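Isoflavone reductase (Medicago sativa, PDB 2GAS) uses NADPH to reduce 2'-hydroxyisoflavones to chiral isoflavanones in the pathway to the alfalfa phytoalexin medicarpin. Local coordinates at residues I89-K100 with E132-E143; K106-G114 with T198-T207. One frame throughout, in Å; residues are numbered along the deposited sequence.

Contact 1. Residues I89-K100 with E132-E143; sequences IEDQVKIIKAIK and EKASIRRVIEAE
K100 NZ donates to the backbone E143 O at 2.6 Å, lying in the carbonyl plane with a C=O...N angle of 154°. The lysine chain folds back at chi2 (-67°) and again at chi3, which brings its ammonium against the last turn of the partner helix. The E143 carboxylate is only a long second partner of the same NZ, a salt bridge of 3.9 Å to OE2. One turn back, I96 packs its two branches differently: CD1 meets I140 CG1 at 3.8 Å, the side chains crossing at about a right angle, while CG2 reaches V139 and the CG of E143. Helices 92-100 and 132-143 run almost parallel, 13° apart with axes 10.7 Å from each other. They are successive helices on one face of the Rossmann sheet, joined through strand 107-109, whose F108 touches both I96 and I140. Towards the N-terminal ends, I89 packs against E132 and I136, with I136 CD1 doubtful because it is modelled too close to its neighbours, and I89 CD1 rests 3.6 Å from K133 CE. The side chain of K133, the probable proton acceptor of the reaction, thus passes I89 on its way to E112 O, which its NZ hydrogen-bonds. On the other side of I89 the carboxylate planes of E90 and E132 are nearly parallel, E90 OE2 and E132 OE2 being 2.6 Å apart, a closeness that would probably raise their affinity for a proton.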
loop_
_atom_site.group_PDB
_atom_site.type_symbol
_atom_site.label_atom_id
_atom_site.label_comp_id
_atom_site.label_asym_id
_atom_site.label_seq_id
_atom_site.Cartn_x
_atom_site.Cartn_y
_atom_site.Cartn_z
ATOM N N ILE A 89 10.632 -2.078 -7.782
ATOM C CA ILE A 89 9.683 -1.362 -8.619
ATOM C C ILE A 89 10.039 -1.522 -10.092
ATOM O O ILE A 89 9.191 -1.871 -10.910
ATOM C CB ILE A 89 9.657 0.139 -8.259
ATOM C CG1 ILE A 89 9.102 0.318 -6.846
ATOM C CG2 ILE A 89 8.806 0.912 -9.250
ATOM C CD1 ILE A 89 7.708 -0.254 -6.649
ATOM N N GLU A 90 11.305 -1.292 -10.417
ATOM C CA GLU A 90 11.756 -1.386 -11.799
ATOM C C GLU A 90 11.579 -2.752 -12.454
ATOM O O GLU A 90 11.536 -2.844 -13.680
ATOM C CB GLU A 90 13.219 -0.944 -11.913
ATOM C CG GLU A 90 14.209 -1.745 -11.077
ATOM C CD GLU A 90 14.354 -1.240 -9.646
ATOM O OE1 GLU A 90 15.331 -1.653 -8.982
ATOM O OE2 GLU A 90 13.508 -0.441 -9.179
ATOM N N ASP A 91 11.476 -3.812 -11.655
ATOM C CA ASP A 91 11.296 -5.143 -12.222
ATOM C C ASP A 91 9.902 -5.358 -12.813
ATOM O O ASP A 91 9.643 -6.367 -13.471
ATOM C CB ASP A 91 11.601 -6.228 -11.184
ATOM C CG ASP A 91 13.090 -6.518 -11.064
ATOM O OD1 ASP A 91 13.842 -6.182 -12.006
ATOM O OD2 ASP A 91 13.510 -7.092 -10.040
ATOM N N GLN A 92 8.999 -4.410 -12.596
ATOM C CA GLN A 92 7.664 -4.554 -13.158
ATOM C C GLN A 92 7.724 -4.450 -14.678
ATOM O O GLN A 92 6.755 -4.756 -15.363
ATOM C CB GLN A 92 6.717 -3.501 -12.583
ATOM C CG GLN A 92 6.423 -3.743 -11.112
ATOM C CD GLN A 92 5.549 -2.675 -10.506
ATOM O OE1 GLN A 92 4.335 -2.843 -10.384
ATOM N NE2 GLN A 92 6.160 -1.560 -10.127
ATOM N N VAL A 93 8.870 -4.013 -15.200
ATOM C CA VAL A 93 9.053 -3.925 -16.647
ATOM C C VAL A 93 9.016 -5.355 -17.167
ATOM O O VAL A 93 8.444 -5.638 -18.218
ATOM C CB VAL A 93 10.417 -3.304 -17.008
ATOM C CG1 VAL A 93 10.668 -3.427 -18.506
ATOM C CG2 VAL A 93 10.444 -1.846 -16.589
ATOM N N LYS A 94 9.635 -6.254 -16.412
ATOM C CA LYS A 94 9.676 -7.662 -16.776
ATOM C C LYS A 94 8.279 -8.261 -16.661
ATOM O O LYS A 94 7.875 -9.081 -17.485
ATOM C CB LYS A 94 10.656 -8.404 -15.864
ATOM C CG LYS A 94 12.072 -7.852 -15.942
ATOM C CD LYS A 94 12.929 -8.301 -14.768
ATOM C CE LYS A 94 14.341 -7.737 -14.882
ATOM N NZ LYS A 94 15.189 -8.068 -13.705
ATOM N N ILE A 95 7.533 -7.848 -15.641
ATOM C CA ILE A 95 6.179 -8.352 -15.459
ATOM C C ILE A 95 5.271 -7.916 -16.608
ATOM O O ILE A 95 4.467 -8.705 -17.107
ATOM C CB ILE A 95 5.570 -7.857 -14.129
ATOM C CG1 ILE A 95 6.385 -8.396 -12.948
ATOM C CG2 ILE A 95 4.119 -8.304 -14.032
ATOM C CD1 ILE A 95 6.351 -9.895 -12.819
ATOM N N ILE A 96 5.401 -6.659 -17.022
ATOM C CA ILE A 96 4.597 -6.123 -18.114
ATOM C C ILE A 96 4.924 -6.854 -19.418
ATOM O O ILE A 96 4.033 -7.137 -20.221
ATOM C CB ILE A 96 4.838 -4.598 -18.279
ATOM C CG1 ILE A 96 4.284 -3.856 -17.060
ATOM C CG2 ILE A 96 4.158 -4.085 -19.543
ATOM C CD1 ILE A 96 2.798 -4.044 -16.868
ATOM N N LYS A 97 6.200 -7.160 -19.620
ATOM C CA LYS A 97 6.613 -7.878 -20.824
ATOM C C LYS A 97 5.910 -9.232 -20.847
ATOM O O LYS A 97 5.384 -9.651 -21.881
ATOM C CB LYS A 97 8.131 -8.081 -20.840
ATOM C CG LYS A 97 8.644 -8.809 -22.077
ATOM C CD LYS A 97 10.155 -8.990 -22.019
ATOM C CE LYS A 97 10.684 -9.675 -23.275
ATOM N NZ LYS A 97 10.085 -11.019 -23.495
ATOM N N ALA A 98 5.889 -9.911 -19.702
ATOM C CA ALA A 98 5.242 -11.215 -19.612
ATOM C C ALA A 98 3.731 -11.101 -19.816
ATOM O O ALA A 98 3.119 -11.960 -20.446
ATOM C CB ALA A 98 5.550 -11.871 -18.257
ATOM N N ILE A 99 3.130 -10.043 -19.276
ATOM C CA ILE A 99 1.692 -9.814 -19.421
ATOM C C ILE A 99 1.327 -9.638 -20.896
ATOM O O ILE A 99 0.353 -10.215 -21.386
ATOM C CB ILE A 99 1.254 -8.543 -18.644
ATOM C CG1 ILE A 99 1.334 -8.805 -17.143
ATOM C CG2 ILE A 99 -0.154 -8.122 -19.054
ATOM C CD1 ILE A 99 0.400 -9.875 -16.659
ATOM N N LYS A 100 2.120 -8.837 -21.600
ATOM C CA LYS A 100 1.885 -8.584 -23.018
ATOM C C LYS A 100 1.956 -9.870 -23.834
ATOM O O LYS A 100 1.149 -10.083 -24.739
ATOM C CB LYS A 100 2.911 -7.580 -23.551
ATOM C CG LYS A 100 2.816 -6.192 -22.928
ATOM C CD LYS A 100 1.523 -5.481 -23.315
ATOM C CE LYS A 100 1.483 -5.185 -24.809
ATOM N NZ LYS A 100 0.225 -4.504 -25.214
ATOM N N GLU A 132 9.584 6.911 -9.846
ATOM C CA GLU A 132 9.861 5.612 -10.443
ATOM C C GLU A 132 8.539 4.864 -10.620
ATOM O O GLU A 132 8.326 4.187 -11.626
ATOM C CB GLU A 132 10.819 4.811 -9.557
ATOM C CG GLU A 132 11.026 3.374 -10.004
ATOM C CD GLU A 132 12.201 2.711 -9.309
ATOM O OE1 GLU A 132 12.376 2.925 -8.089
ATOM O OE2 GLU A 132 12.943 1.966 -9.981
ATOM N N LYS A 133 7.647 4.993 -9.643
ATOM C CA LYS A 133 6.348 4.335 -9.744
ATOM C C LYS A 133 5.512 5.012 -10.832
ATOM O O LYS A 133 4.788 4.346 -11.570
ATOM C CB LYS A 133 5.610 4.386 -8.399
ATOM C CG LYS A 133 6.255 3.536 -7.315
ATOM C CD LYS A 133 5.332 3.396 -6.114
ATOM C CE LYS A 133 5.904 2.416 -5.106
ATOM N NZ LYS A 133 4.914 2.065 -4.049
ATOM N N ALA A 134 5.614 6.336 -10.935
ATOM C CA ALA A 134 4.872 7.057 -11.958
ATOM C C ALA A 134 5.348 6.614 -13.339
ATOM O O ALA A 134 4.554 6.501 -14.269
ATOM C CB ALA A 134 5.058 8.560 -11.795
ATOM N N SER A 135 6.648 6.361 -13.469
ATOM C CA SER A 135 7.189 5.920 -14.751
ATOM C C SER A 135 6.584 4.581 -15.147
ATOM O O SER A 135 6.303 4.337 -16.323
ATOM C CB SER A 135 8.712 5.809 -14.679
ATOM O OG SER A 135 9.293 7.099 -14.669
ATOM N N ILE A 136 6.388 3.707 -14.165
ATOM C CA ILE A 136 5.784 2.413 -14.436
ATOM C C ILE A 136 4.341 2.601 -14.903
ATOM O O ILE A 136 3.863 1.879 -15.779
ATOM C CB ILE A 136 5.857 1.507 -13.191
ATOM C CG1 ILE A 136 7.307 1.048 -13.011
ATOM C CG2 ILE A 136 4.935 0.304 -13.340
ATOM C CD1 ILE A 136 7.492 0.048 -11.936
ATOM N N ARG A 137 3.645 3.580 -14.334
ATOM C CA ARG A 137 2.277 3.850 -14.765
ATOM C C ARG A 137 2.295 4.211 -16.248
ATOM O O ARG A 137 1.462 3.738 -17.014
ATOM C CB ARG A 137 1.668 5.025 -13.998
ATOM C CG ARG A 137 1.375 4.747 -12.551
ATOM C CD ARG A 137 0.578 5.902 -11.963
ATOM N NE ARG A 137 0.203 5.650 -10.572
ATOM C CZ ARG A 137 -0.593 6.440 -9.871
ATOM N NH1 ARG A 137 -1.106 7.531 -10.431
ATOM N NH2 ARG A 137 -0.863 6.150 -8.604
ATOM N N ARG A 138 3.250 5.046 -16.643
ATOM C CA ARG A 138 3.352 5.467 -18.035
ATOM C C ARG A 138 3.591 4.285 -18.968
ATOM O O ARG A 138 3.047 4.247 -20.074
ATOM C CB ARG A 138 4.463 6.513 -18.198
ATOM C CG ARG A 138 4.258 7.797 -17.372
ATOM C CD ARG A 138 2.981 8.548 -17.740
ATOM N NE ARG A 138 1.801 8.126 -16.983
ATOM C CZ ARG A 138 1.551 8.480 -15.723
ATOM N NH1 ARG A 138 2.400 9.260 -15.062
ATOM N NH2 ARG A 138 0.432 8.076 -15.131
ATOM N N VAL A 139 4.396 3.317 -18.527
ATOM C CA VAL A 139 4.666 2.137 -19.347
ATOM C C VAL A 139 3.376 1.340 -19.518
ATOM O O VAL A 139 3.023 0.933 -20.622
ATOM C CB VAL A 139 5.724 1.222 -18.700
ATOM C CG1 VAL A 139 5.890 -0.045 -19.533
ATOM C CG2 VAL A 139 7.052 1.957 -18.592
ATOM N N ILE A 140 2.682 1.118 -18.404
ATOM C CA ILE A 140 1.422 0.384 -18.405
ATOM C C ILE A 140 0.406 1.034 -19.346
ATOM O O ILE A 140 -0.245 0.357 -20.144
ATOM C CB ILE A 140 0.834 0.343 -16.975
ATOM C CG1 ILE A 140 1.723 -0.520 -16.080
ATOM C CG2 ILE A 140 -0.604 -0.166 -17.009
ATOM C CD1 ILE A 140 1.354 -0.444 -14.609
ATOM N N GLU A 141 0.273 2.351 -19.253
ATOM C CA GLU A 141 -0.666 3.076 -20.095
ATOM C C GLU A 141 -0.263 3.030 -21.564
ATOM O O GLU A 141 -1.106 2.836 -22.439
ATOM C CB GLU A 141 -0.779 4.514 -19.598
ATOM C CG GLU A 141 -1.359 4.573 -18.188
ATOM C CD GLU A 141 -1.061 5.871 -17.468
ATOM O OE1 GLU A 141 -1.316 5.943 -16.247
ATOM O OE2 GLU A 141 -0.572 6.818 -18.114
ATOM N N ALA A 142 1.024 3.196 -21.831
ATOM C CA ALA A 142 1.509 3.159 -23.206
ATOM C C ALA A 142 1.279 1.778 -23.830
ATOM O O ALA A 142 0.891 1.670 -24.997
ATOM C CB ALA A 142 2.996 3.517 -23.240
ATOM N N GLU A 143 1.510 0.726 -23.046
ATOM C CA GLU A 143 1.350 -0.651 -23.513
ATOM C C GLU A 143 -0.101 -1.112 -23.646
ATOM O O GLU A 143 -0.366 -2.173 -24.209
ATOM C CB GLU A 143 2.096 -1.610 -22.581
ATOM C CG GLU A 143 3.612 -1.463 -22.596
ATOM C CD GLU A 143 4.257 -2.000 -23.869
ATOM O OE1 GLU A 143 5.505 -2.001 -23.947
ATOM O OE2 GLU A 143 3.524 -2.420 -24.789
#

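Contact 2. Residues K106-G114 with T198-T207; sequences KKFFPSEFG and TIRAANDPNT
The F109 ring turns its edge to the end of helix 198-202: A202 N and A201 C lie near the ring plane, with A202 N 3.6 Å from F109 CZ. A201 CB shares this edge, 4.0 Å from F109 CZ. T198 CG2 lies over one face, off centre and 4.0 Å from F109 CE2; A202 CB comes in obliquely on that same side, and T198 O is oblique too. F113 also offers an edge, its CE2 3.5 Å from T198 OG1, which sits in the ring plane and hydrogen-bonds V194 O. F108 points to the other side of the strand, one ring face carrying P110 N over its centre.

Two residues before F109, K107 sends its chain the same way and, bent at chi2 and again at chi3 (69°), places NZ among four acceptor oxygens that must share its three N-H groups: T207 OG1 at 2.7 Å, A201 O at 2.8 Å, A202 O at 3.0 Å and a water that D204 O holds. The donor meets A201 O at a C=O...N angle of 141°, tilted somewhat from the carbonyl plane, whereas A202 O is poorly placed, approached from above its carbonyl plane at 104°. Carbonyls at a helix C-terminus would probably stabilise the buried ammonium. A methionine in place of K107 would probably leave A201 O and A202 O without this donor and T207 OG1 without its charged partner. K107 and F109 thus join strand 107-109 to the C-terminal end of helix 191-202, while F113 lies about 4 Å, side chain to side chain, from I14 of the glycine-rich loop that probably binds NADP in this Rossmann-type fold.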
loop_
_atom_site.group_PDB
_atom_site.type_symbol
_atom_site.label_atom_id
_atom_site.label_comp_id
_atom_site.label_asym_id
_atom_site.label_seq_id
_atom_site.Cartn_x
_atom_site.Cartn_y
_atom_site.Cartn_z
ATOM N N LYS A 106 -6.918 -9.347 -17.847
ATOM C CA LYS A 106 -8.054 -8.437 -17.811
ATOM C C LYS A 106 -7.811 -7.237 -16.900
ATOM O O LYS A 106 -8.496 -6.220 -17.009
ATOM C CB LYS A 106 -9.309 -9.191 -17.365
ATOM C CG LYS A 106 -9.657 -10.333 -18.304
ATOM C CD LYS A 106 -10.928 -11.054 -17.887
ATOM C CE LYS A 106 -11.184 -12.242 -18.799
ATOM N NZ LYS A 106 -12.371 -13.028 -18.373
ATOM N N LYS A 107 -6.833 -7.347 -16.007
ATOM C CA LYS A 107 -6.521 -6.231 -15.118
ATOM C C LYS A 107 -5.203 -6.446 -14.398
ATOM O O LYS A 107 -4.936 -7.531 -13.894
ATOM C CB LYS A 107 -7.649 -6.024 -14.094
ATOM C CG LYS A 107 -7.516 -4.733 -13.295
ATOM C CD LYS A 107 -8.877 -4.093 -13.001
ATOM C CE LYS A 107 -9.688 -4.925 -12.027
ATOM N NZ LYS A 107 -11.019 -4.312 -11.730
ATOM N N PHE A 108 -4.374 -5.407 -14.370
ATOM C CA PHE A 108 -3.082 -5.464 -13.702
ATOM C C PHE A 108 -2.997 -4.393 -12.629
ATOM O O PHE A 108 -3.293 -3.224 -12.889
ATOM C CB PHE A 108 -1.941 -5.260 -14.710
ATOM C CG PHE A 108 -0.572 -5.121 -14.079
ATOM C CD1 PHE A 108 -0.135 -6.020 -13.110
ATOM C CD2 PHE A 108 0.298 -4.112 -14.489
ATOM C CE1 PHE A 108 1.148 -5.913 -12.564
ATOM C CE2 PHE A 108 1.578 -4.003 -13.949
ATOM C CZ PHE A 108 2.003 -4.898 -12.991
ATOM N N PHE A 109 -2.626 -4.811 -11.419
ATOM C CA PHE A 109 -2.440 -3.899 -10.297
ATOM C C PHE A 109 -0.945 -3.770 -10.061
ATOM O O PHE A 109 -0.320 -4.693 -9.540
ATOM C CB PHE A 109 -3.040 -4.447 -8.991
ATOM C CG PHE A 109 -4.532 -4.305 -8.873
ATOM C CD1 PHE A 109 -5.388 -5.117 -9.607
ATOM C CD2 PHE A 109 -5.083 -3.393 -7.970
ATOM C CE1 PHE A 109 -6.773 -5.034 -9.443
ATOM C CE2 PHE A 109 -6.473 -3.299 -7.796
ATOM C CZ PHE A 109 -7.317 -4.121 -8.531
ATOM N N PRO A 110 -0.339 -2.643 -10.459
ATOM C CA PRO A 110 1.100 -2.536 -10.208
ATOM C C PRO A 110 1.372 -2.279 -8.723
ATOM O O PRO A 110 0.442 -2.086 -7.934
ATOM C CB PRO A 110 1.525 -1.371 -11.103
ATOM C CG PRO A 110 0.281 -0.531 -11.173
ATOM C CD PRO A 110 -0.809 -1.557 -11.336
ATOM N N SER A 111 2.650 -2.274 -8.354
ATOM C CA SER A 111 3.068 -2.073 -6.970
ATOM C C SER A 111 2.888 -0.628 -6.510
ATOM O O SER A 111 3.842 0.147 -6.440
ATOM C CB SER A 111 4.532 -2.510 -6.808
ATOM O OG SER A 111 4.945 -2.442 -5.457
ATOM N N GLU A 112 1.646 -0.281 -6.196
ATOM C CA GLU A 112 1.299 1.055 -5.740
ATOM C C GLU A 112 1.190 0.976 -4.224
ATOM O O GLU A 112 2.201 1.000 -3.529
ATOM C CB GLU A 112 -0.028 1.475 -6.373
ATOM C CG GLU A 112 0.058 1.724 -7.888
ATOM C CD GLU A 112 0.592 3.104 -8.216
ATOM O OE1 GLU A 112 0.444 4.006 -7.363
ATOM O OE2 GLU A 112 1.140 3.298 -9.327
ATOM N N PHE A 113 -0.035 0.876 -3.723
ATOM C CA PHE A 113 -0.273 0.737 -2.291
ATOM C C PHE A 113 0.333 1.829 -1.414
ATOM O O PHE A 113 0.883 1.566 -0.338
ATOM C CB PHE A 113 0.201 -0.653 -1.839
ATOM C CG PHE A 113 -0.435 -1.773 -2.610
ATOM C CD1 PHE A 113 0.235 -2.378 -3.673
ATOM C CD2 PHE A 113 -1.745 -2.167 -2.332
ATOM C CE1 PHE A 113 -0.385 -3.349 -4.455
ATOM C CE2 PHE A 113 -2.374 -3.140 -3.110
ATOM C CZ PHE A 113 -1.692 -3.731 -4.176
ATOM N N GLY A 114 0.208 3.062 -1.887
ATOM C CA GLY A 114 0.702 4.212 -1.159
ATOM C C GLY A 114 -0.078 5.425 -1.618
ATOM O O GLY A 114 -1.265 5.331 -1.924
ATOM N N THR A 198 -8.626 -3.915 -2.116
ATOM C CA THR A 198 -7.927 -4.257 -3.347
ATOM C C THR A 198 -8.726 -5.299 -4.120
ATOM O O THR A 198 -8.867 -5.206 -5.340
ATOM C CB THR A 198 -6.518 -4.809 -3.057
ATOM O OG1 THR A 198 -5.741 -3.802 -2.401
ATOM C CG2 THR A 198 -5.816 -5.208 -4.347
ATOM N N ILE A 199 -9.259 -6.286 -3.407
ATOM C CA ILE A 199 -10.034 -7.332 -4.057
ATOM C C ILE A 199 -11.390 -6.787 -4.509
ATOM O O ILE A 199 -11.897 -7.176 -5.558
ATOM C CB ILE A 199 -10.200 -8.564 -3.125
ATOM C CG1 ILE A 199 -8.855 -9.291 -2.972
ATOM C CG2 ILE A 199 -11.216 -9.539 -3.715
ATOM C CD1 ILE A 199 -7.740 -8.458 -2.416
ATOM N N ARG A 200 -11.974 -5.874 -3.734
ATOM C CA ARG A 200 -13.243 -5.272 -4.136
ATOM C C ARG A 200 -13.018 -4.568 -5.470
ATOM O O ARG A 200 -13.833 -4.669 -6.384
ATOM C CB ARG A 200 -13.722 -4.253 -3.097
ATOM C CG ARG A 200 -14.479 -4.851 -1.929
ATOM C CD ARG A 200 -15.822 -5.413 -2.381
ATOM N NE ARG A 200 -16.949 -4.601 -1.933
ATOM C CZ ARG A 200 -17.838 -4.050 -2.753
ATOM N NH1 ARG A 200 -17.727 -4.224 -4.062
ATOM N NH2 ARG A 200 -18.840 -3.333 -2.266
ATOM N N ALA A 201 -11.895 -3.862 -5.577
ATOM C CA ALA A 201 -11.554 -3.149 -6.801
ATOM C C ALA A 201 -11.294 -4.137 -7.939
ATOM O O ALA A 201 -11.711 -3.913 -9.073
ATOM C CB ALA A 201 -10.313 -2.264 -6.567
ATOM N N ALA A 202 -10.617 -5.239 -7.625
ATOM C CA ALA A 202 -10.302 -6.241 -8.640
ATOM C C ALA A 202 -11.564 -6.807 -9.282
ATOM O O ALA A 202 -11.610 -7.017 -10.493
ATOM C CB ALA A 202 -9.484 -7.363 -8.017
ATOM N N ASN A 203 -12.590 -7.033 -8.465
ATOM C CA ASN A 203 -13.854 -7.591 -8.934
ATOM C C ASN A 203 -14.847 -6.554 -9.456
ATOM O O ASN A 203 -15.944 -6.908 -9.894
ATOM C CB ASN A 203 -14.518 -8.399 -7.812
ATOM C CG ASN A 203 -13.764 -9.670 -7.484
ATOM O OD1 ASN A 203 -13.396 -10.427 -8.381
ATOM N ND2 ASN A 203 -13.537 -9.918 -6.197
ATOM N N ASP A 204 -14.459 -5.284 -9.414
ATOM C CA ASP A 204 -15.316 -4.192 -9.866
ATOM C C ASP A 204 -14.930 -3.715 -11.264
ATOM O O ASP A 204 -13.893 -3.085 -11.450
ATOM C CB ASP A 204 -15.224 -3.033 -8.865
ATOM C CG ASP A 204 -16.022 -1.812 -9.294
ATOM O OD1 ASP A 204 -16.866 -1.924 -10.210
ATOM O OD2 ASP A 204 -15.813 -0.735 -8.701
ATOM N N PRO A 205 -15.773 -3.997 -12.268
ATOM C CA PRO A 205 -15.466 -3.572 -13.636
ATOM C C PRO A 205 -15.265 -2.068 -13.789
ATOM O O PRO A 205 -14.597 -1.619 -14.719
ATOM C CB PRO A 205 -16.667 -4.083 -14.435
ATOM C CG PRO A 205 -17.778 -4.022 -13.439
ATOM C CD PRO A 205 -17.129 -4.572 -12.187
ATOM N N ASN A 206 -15.830 -1.294 -12.866
ATOM C CA ASN A 206 -15.720 0.158 -12.926
ATOM C C ASN A 206 -14.330 0.718 -12.642
ATOM O O ASN A 206 -14.088 1.901 -12.880
ATOM C CB ASN A 206 -16.725 0.808 -11.970
ATOM C CG ASN A 206 -18.168 0.551 -12.378
ATOM O OD1 ASN A 206 -18.502 0.578 -13.562
ATOM N ND2 ASN A 206 -19.031 0.324 -11.395
ATOM N N THR A 207 -13.418 -0.112 -12.142
ATOM C CA THR A 207 -12.070 0.368 -11.845
ATOM C C THR A 207 -11.118 0.226 -13.025
ATOM O O THR A 207 -9.917 0.451 -12.882
ATOM C CB THR A 207 -11.446 -0.370 -10.640
ATOM O OG1 THR A 207 -11.287 -1.755 -10.959
ATOM C CG2 THR A 207 -12.322 -0.224 -9.406
HETATM O O HOH W 1 -12.056 -3.084 -13.625
#

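From the N terminus, the chain reaches 89-100 first, then 106-114, then 132-143, where contact 1 closes a loop of 31 residues holding strand 107-109. Contact 2 starts inside that loop and closes only at 198-207, after 83 intervening residues that include helix 126-143 and strand 148-151, so the two contacts cross. Strand 107-109 stands between them: contact 1 pairs the two helices on one face of the sheet, and contact 2 brings the end of helix 191-202 to the other. Their segments also meet directly, through the probable hydrogen bond from S111 N to Q92 OE1 and the salt bridge of R137 with E112, beside the likely catalytic lysine.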